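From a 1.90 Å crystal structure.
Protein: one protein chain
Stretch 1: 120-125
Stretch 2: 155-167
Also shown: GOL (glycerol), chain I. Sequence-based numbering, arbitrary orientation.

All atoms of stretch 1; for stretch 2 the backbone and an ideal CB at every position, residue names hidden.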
# COMPACT_ATOMS: atom_id res chain seq x y z
N VAL B 120 20.90 -4.17 -6.83
CA VAL B 120 20.88 -3.57 -5.50
C VAL B 120 20.67 -2.06 -5.54
O VAL B 120 21.34 -1.34 -6.28
CB VAL B 120 22.21 -3.88 -4.76
CG1 VAL B 120 22.26 -3.14 -3.44
CG2 VAL B 120 22.34 -5.38 -4.55
N LEU B 121 19.73 -1.59 -4.73
CA LEU B 121 19.44 -0.16 -4.64
C LEU B 121 20.45 0.51 -3.71
O LEU B 121 21.04 1.53 -4.05
CB LEU B 121 18.02 0.06 -4.11
CG LEU B 121 17.59 1.51 -3.85
CD1 LEU B 121 17.55 2.29 -5.16
CD2 LEU B 121 16.21 1.52 -3.19
N GLY B 122 20.64 -0.08 -2.54
CA GLY B 122 21.58 0.49 -1.58
C GLY B 122 21.75 -0.38 -0.35
O GLY B 122 21.30 -1.53 -0.33
N TYR B 123 22.38 0.18 0.68
CA TYR B 123 22.64 -0.56 1.91
C TYR B 123 22.26 0.23 3.15
O TYR B 123 22.07 1.44 3.09
CB TYR B 123 24.14 -0.90 1.98
CG TYR B 123 24.64 -1.68 0.80
CD1 TYR B 123 24.58 -3.08 0.78
CD2 TYR B 123 25.15 -1.03 -0.33
CE1 TYR B 123 24.99 -3.80 -0.32
CE2 TYR B 123 25.58 -1.75 -1.44
CZ TYR B 123 25.49 -3.14 -1.43
OH TYR B 123 25.88 -3.86 -2.54
N THR B 124 22.15 -0.47 4.27
CA THR B 124 21.84 0.15 5.54
C THR B 124 22.35 -0.77 6.63
O THR B 124 22.93 -1.83 6.33
CB THR B 124 20.32 0.41 5.71
OG1 THR B 124 20.10 1.23 6.86
CG2 THR B 124 19.55 -0.90 5.88
N ILE B 125 22.18 -0.37 7.88
CA ILE B 125 22.63 -1.17 9.02
C ILE B 125 21.42 -1.84 9.68
O ILE B 125 20.34 -1.26 9.74
CB ILE B 125 23.30 -0.29 10.09
CG1 ILE B 125 24.47 0.50 9.48
CG2 ILE B 125 23.78 -1.16 11.25
CD1 ILE B 125 24.96 1.62 10.38
N UNK B 155 18.45 1.07 9.84
CA UNK B 155 18.75 2.42 9.41
C UNK B 155 20.11 2.89 9.89
O UNK B 155 21.00 2.07 10.11
CB UNK B 155 17.67 3.38 9.91
N UNK B 156 20.30 4.20 10.08
CA UNK B 156 19.26 5.21 9.85
C UNK B 156 19.10 5.64 8.39
O UNK B 156 18.14 6.33 8.04
CB UNK B 156 19.57 6.45 10.70
N UNK B 157 20.02 5.21 7.53
CA UNK B 157 19.97 5.62 6.13
C UNK B 157 19.88 4.52 5.09
O UNK B 157 20.23 3.36 5.34
CB UNK B 157 21.21 6.46 5.82
N UNK B 158 19.40 4.91 3.92
CA UNK B 158 19.35 4.03 2.76
C UNK B 158 20.48 4.65 1.95
O UNK B 158 20.28 5.65 1.25
CB UNK B 158 18.00 3.99 2.04
N UNK B 159 21.68 4.08 2.08
CA UNK B 159 22.86 4.58 1.39
C UNK B 159 22.95 4.06 -0.03
O UNK B 159 23.20 2.87 -0.27
CB UNK B 159 24.12 4.20 2.16
N UNK B 160 22.76 4.97 -0.99
CA UNK B 160 22.79 4.64 -2.40
C UNK B 160 23.97 5.28 -3.14
O UNK B 160 24.35 6.42 -2.86
CB UNK B 160 21.47 5.07 -3.05
N UNK B 161 24.55 4.53 -4.07
CA UNK B 161 25.66 5.02 -4.89
C UNK B 161 26.88 5.44 -4.09
O UNK B 161 27.59 6.36 -4.49
CB UNK B 161 25.19 6.20 -5.74
N UNK B 162 27.15 4.78 -2.96
CA UNK B 162 28.31 5.12 -2.15
C UNK B 162 29.18 3.92 -1.83
O UNK B 162 30.41 4.03 -1.79
CB UNK B 162 27.86 5.78 -0.85
N UNK B 163 28.56 2.76 -1.60
CA UNK B 163 29.31 1.55 -1.31
C UNK B 163 29.82 0.96 -2.63
O UNK B 163 29.04 0.62 -3.51
CB UNK B 163 28.45 0.54 -0.55
N UNK B 164 31.14 0.85 -2.75
CA UNK B 164 31.74 0.31 -3.96
C UNK B 164 31.84 -1.21 -3.93
O UNK B 164 31.74 -1.86 -4.96
CB UNK B 164 33.13 0.92 -4.17
N UNK B 165 32.04 -1.77 -2.74
CA UNK B 165 32.14 -3.22 -2.57
C UNK B 165 31.60 -3.63 -1.20
O UNK B 165 32.22 -3.37 -0.17
CB UNK B 165 33.59 -3.68 -2.73
N UNK B 166 30.43 -4.28 -1.17
CA UNK B 166 29.81 -4.71 0.09
C UNK B 166 30.62 -5.75 0.86
O UNK B 166 30.39 -5.96 2.04
CB UNK B 166 28.42 -5.28 -0.20
N UNK B 167 31.56 -6.41 0.18
CA UNK B 167 32.40 -7.43 0.82
C UNK B 167 33.67 -6.82 1.39
O UNK B 167 34.59 -7.53 1.80
CB UNK B 167 32.76 -8.53 -0.18
C1 GOL I . 25.83 1.09 -5.04
O1 GOL I . 26.39 1.00 -3.74
C2 GOL I . 24.32 0.87 -5.00
O2 GOL I . 23.71 1.85 -4.15
C3 GOL I . 23.73 0.97 -6.41
O3 GOL I . 23.96 2.25 -6.98

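Position 155 lies beside the last residue of stretch 1, where its N donates to Ile125 O at 3.0 Å. The phi of 135° is positive, which by itself favours glycine. Thr124 OG1 also comes within 3.1 Å of the CA. The residue is Gly155.

Position 156 has its CB directed away, with nothing of stretch 1 within 5.5 Å. The phi of -82° and psi of -9° suit many residues, but the peptide bond before it is cis, which strongly suggests proline. It is Pro156, and the chain turns a corner here.

At 157 the CB points sideways and approaches Thr124 OG1 no closer than 5.4 Å. Stretch 1 sets little limit on size or type. The backbone does the work: Thr124 OG1 donates a hydrogen bond to the O of this residue at 2.6 Å. The residue is Phe157, whose ring leads away from stretch 1.

At 158 the CB points away, 4.9 Å from Tyr123 O. A short side chain would make little contact. A longer apolar one could bend back toward Gly122, which has no side chain, and Leu121. Leucine, isoleucine or methionine would suit. Leu158 does this with chi1 t and chi2 p: its CD2 lies 3.8 Å from Leu121 CD2, and its CD1 lies 4.2 Å from Gly122 CA.

Position 159 pairs with Tyr123 in an antiparallel bridge. Its N donates to Tyr123 O at 2.9 Å, and Tyr123 N donates to its O at 3.0 Å. The CB leaves on the same face of the sheet as the Tyr123 side chain. Extended backbone angles favour a beta-branched residue, valine, isoleucine or threonine. It is Val159, chi1 t.

At 160 the CB points sideways, 3.7 Å from Leu121 O, and the CA of 160 lies 4.4 Å from Gly122 CA. A compact apolar side chain fits, valine or isoleucine among others. In Val160, CG1 lies 3.3 Å from Leu121 O and 4.2 Å from Leu121 CG. A CB on Gly122 would clash with this CG1 and with Val159 O.

Position 161 points away, with a left-handed phi/psi of 59°/33°. Glycine, asparagine or a polar residue would serve. It is Glu161. Its N donates to glycerol O2 at 2.8 Å, and that O2 donates to Leu121 O at 2.7 Å.

Position 162 points sideways, beyond contact, and is little constrained. It is Glu162.

At 163 the CB points toward stretch 1, 3.7 Å from Tyr123 CD2. A small or medium apolar residue suits the ring. It is Val163; its modelled CB is 3.6 Å from Tyr123 CD2. Glycerol O1 donates to Val163 O at 2.7 Å.

Positions 164 and 165 point away and tolerate polar residues. They are Glu164 and Asp165.

At 166 the CB points toward Tyr123 OH, 3.7 Å off. With phi -64°, proline or a small apolar residue fits. Pro166 places CB 3.8 Å from Tyr123 CE1 and CG 3.6 Å from Tyr123 OH.

Position 167 is out of reach. It is Gln167, whose N donates to Asp165 OD1 at 3.0 Å.

Stretch 2 155-167: GPFLVVEEVEDPQ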
# COMPACT_ATOMS: atom_id res chain seq x y z
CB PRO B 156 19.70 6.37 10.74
CG PRO B 156 21.20 6.26 10.72
CD PRO B 156 21.42 4.77 10.86
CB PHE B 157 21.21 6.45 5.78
CG PHE B 157 21.56 7.49 6.79
CD1 PHE B 157 22.69 7.34 7.59
CD2 PHE B 157 20.77 8.62 6.94
CE1 PHE B 157 23.03 8.32 8.52
CE2 PHE B 157 21.11 9.60 7.88
CZ PHE B 157 22.24 9.44 8.67
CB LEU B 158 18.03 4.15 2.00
CG LEU B 158 18.04 3.45 0.64
CD1 LEU B 158 18.51 2.01 0.78
CD2 LEU B 158 16.64 3.51 0.03
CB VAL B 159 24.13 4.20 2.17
CG1 VAL B 159 25.35 4.87 1.55
CG2 VAL B 159 23.96 4.60 3.63
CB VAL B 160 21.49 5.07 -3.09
CG1 VAL B 160 20.30 4.37 -2.44
CG2 VAL B 160 21.31 6.57 -2.99
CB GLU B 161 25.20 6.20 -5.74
CG GLU B 161 23.86 6.02 -6.43
CD GLU B 161 23.44 7.25 -7.21
OE1 GLU B 161 23.44 8.36 -6.63
OE2 GLU B 161 23.10 7.11 -8.40
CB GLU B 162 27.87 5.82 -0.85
CG GLU B 162 27.43 7.25 -1.07
CD GLU B 162 27.05 7.97 0.22
OE1 GLU B 162 27.66 7.69 1.26
OE2 GLU B 162 26.16 8.84 0.17
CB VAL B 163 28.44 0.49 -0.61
CG1 VAL B 163 29.22 -0.82 -0.48
CG2 VAL B 163 28.01 0.99 0.76
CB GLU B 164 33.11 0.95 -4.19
CG GLU B 164 33.94 1.13 -2.93
CD GLU B 164 35.20 1.95 -3.18
OE1 GLU B 164 36.07 1.49 -3.95
OE2 GLU B 164 35.31 3.05 -2.60
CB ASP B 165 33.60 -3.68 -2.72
CG ASP B 165 33.77 -5.17 -2.50
OD1 ASP B 165 32.76 -5.91 -2.57
OD2 ASP B 165 34.92 -5.60 -2.27
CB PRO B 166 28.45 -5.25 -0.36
CG PRO B 166 28.76 -5.83 -1.71
CD PRO B 166 29.62 -4.74 -2.32
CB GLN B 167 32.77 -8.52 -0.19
CG GLN B 167 31.59 -9.09 -0.98
CD GLN B 167 30.47 -9.61 -0.08
OE1 GLN B 167 29.30 -9.59 -0.47
NE2 GLN B 167 30.82 -10.09 1.10
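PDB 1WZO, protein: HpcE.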